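Local coordinates for protein Rv1364c/MT1410 (Mycobacterium tuberculosis, PDB 3KE6) that probably acts in sigma-factor regulation, joining a manganese-binding PP2C-type serine phosphatase domain (RsbU-like) to an anti-sigma-factor kinase domain (RsbW-like), at residues A120-G125 and G162-G167. Numbering follows the deposited sequence.
Sequences ATMCVG and GPLGSG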
loop_
_atom_site.group_PDB
_atom_site.type_symbol
_atom_site.label_atom_id
_atom_site.label_comp_id
_atom_site.label_asym_id
_atom_site.label_seq_id
_atom_site.Cartn_x
_atom_site.Cartn_y
_atom_site.Cartn_z
ATOM N N ALA A 120 5.898 -18.642 -14.633
ATOM C CA ALA A 120 5.444 -17.421 -13.989
ATOM C C ALA A 120 6.680 -16.754 -13.400
ATOM O O ALA A 120 7.559 -17.451 -12.873
ATOM C CB ALA A 120 4.449 -17.724 -12.890
ATOM N N THR A 121 6.759 -15.429 -13.510
ATOM C CA THR A 121 7.853 -14.655 -12.908
ATOM C C THR A 121 7.349 -13.658 -11.844
ATOM O O THR A 121 6.213 -13.161 -11.900
ATOM C CB THR A 121 8.622 -13.882 -13.960
ATOM O OG1 THR A 121 7.905 -12.683 -14.266
ATOM C CG2 THR A 121 8.790 -14.716 -15.210
ATOM N N MET A 122 8.208 -13.378 -10.871
ATOM C CA MET A 122 7.840 -12.541 -9.740
ATOM C C MET A 122 8.988 -11.694 -9.286
ATOM O O MET A 122 10.141 -12.068 -9.385
ATOM C CB MET A 122 7.416 -13.389 -8.545
ATOM C CG MET A 122 6.096 -14.090 -8.716
ATOM S SD MET A 122 6.010 -15.485 -7.597
ATOM C CE MET A 122 5.162 -14.749 -6.204
ATOM N N CYS A 123 8.640 -10.548 -8.742
ATOM C CA CYS A 123 9.585 -9.725 -8.046
ATOM C C CYS A 123 8.987 -9.345 -6.674
ATOM O O CYS A 123 7.954 -8.691 -6.598
ATOM C CB CYS A 123 9.890 -8.521 -8.914
ATOM S SG CYS A 123 11.018 -7.396 -8.204
ATOM N N VAL A 124 9.633 -9.809 -5.609
ATOM C CA VAL A 124 9.179 -9.590 -4.249
ATOM C C VAL A 124 10.224 -8.821 -3.454
ATOM O O VAL A 124 11.405 -9.123 -3.537
ATOM C CB VAL A 124 8.956 -10.921 -3.529
ATOM C CG1 VAL A 124 8.406 -10.676 -2.114
ATOM C CG2 VAL A 124 8.027 -11.817 -4.345
ATOM N N GLY A 125 9.778 -7.847 -2.663
ATOM C CA GLY A 125 10.668 -7.086 -1.793
ATOM C C GLY A 125 10.093 -6.796 -0.413
ATOM O O GLY A 125 8.874 -6.687 -0.230
ATOM N N GLY A 162 15.538 -17.069 -10.960
ATOM C CA GLY A 162 14.833 -17.331 -12.219
ATOM C C GLY A 162 13.361 -17.573 -11.909
ATOM O O GLY A 162 12.954 -17.527 -10.752
ATOM N N PRO A 163 12.551 -17.847 -12.940
ATOM C CA PRO A 163 11.109 -17.974 -12.723
ATOM C C PRO A 163 10.747 -19.250 -11.978
ATOM O O PRO A 163 11.622 -20.062 -11.697
ATOM C CB PRO A 163 10.545 -18.021 -14.141
ATOM C CG PRO A 163 11.660 -18.546 -14.974
ATOM C CD PRO A 163 12.928 -18.061 -14.348
ATOM N N LEU A 164 9.465 -19.411 -11.657
ATOM C CA LEU A 164 8.973 -20.664 -11.078
ATOM C C LEU A 164 9.320 -21.872 -11.936
ATOM O O LEU A 164 9.173 -21.838 -13.155
ATOM C CB LEU A 164 7.456 -20.628 -10.910
ATOM C CG LEU A 164 6.925 -20.097 -9.582
ATOM C CD1 LEU A 164 7.626 -18.819 -9.200
ATOM C CD2 LEU A 164 5.424 -19.916 -9.695
ATOM N N GLY A 165 9.748 -22.945 -11.278
ATOM C CA GLY A 165 10.086 -24.180 -11.948
ATOM C C GLY A 165 11.372 -24.040 -12.735
ATOM O O GLY A 165 11.471 -24.529 -13.856
ATOM N N SER A 166 12.354 -23.357 -12.155
ATOM C CA SER A 166 13.649 -23.197 -12.799
ATOM C C SER A 166 14.789 -23.837 -12.007
ATOM O O SER A 166 15.912 -23.884 -12.493
ATOM C CB SER A 166 13.950 -21.720 -13.028
ATOM O OG SER A 166 14.119 -21.045 -11.797
ATOM N N GLY A 167 14.518 -24.310 -10.790
ATOM C CA GLY A 167 15.556 -24.911 -9.943
ATOM C C GLY A 167 16.744 -24.005 -9.631
ATOM O O GLY A 167 17.790 -24.462 -9.165
#
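A120 and L164 are joined through their backbones: the N-H of L164 gives a hydrogen bond to the carbonyl O of A120, 3.0 Å from L164 N to A120 O and bent only moderately, at 157° on the hydrogen. This is where the loop between strands 153-155 and 173-176 of the PP2C-type phosphatase domain meets the start of strand 121-128, the middle strand of a five-stranded antiparallel sheet. The approach is brief, with CA atoms 4.7 Å apart for T121 and P163, and 120-125 then runs on into the sheet between strands 64-71 and 133-139.

Side chains pack on both sides of the hydrogen bond. On the helix side, the two methyl branches of L164 divide the work: CD2 packs on CB of A120, while CD1 lies against the sulfur of M122, 4.0 Å from L164 CD1 to M122 SD. With CG anti to the carbonyl carbon (chi1 -71°) and the next bond extended (chi2 158°), M122 carries its sulfur to the leucine, and its chain slants across it. L86 of helix 77-95 touches both A120 and L164, so this apolar contact continues into the helix packed on the sheet.

On the other side, P163 brings CB up to the methyl CG2 of T121. The threonine hydroxyl is turned elsewhere: OG1 is hydrogen-bonded to ND1 of H141, and the side chain lies about 7 Å from a bound manganese ion, near the metal site that includes D71.

P163 to S166 form a beta turn close to type II, with G165 at positive phi, and the hydroxyl of S166 bonds back to the proline carbonyl in its plane, with S166 OG 2.7 Å from P163 O.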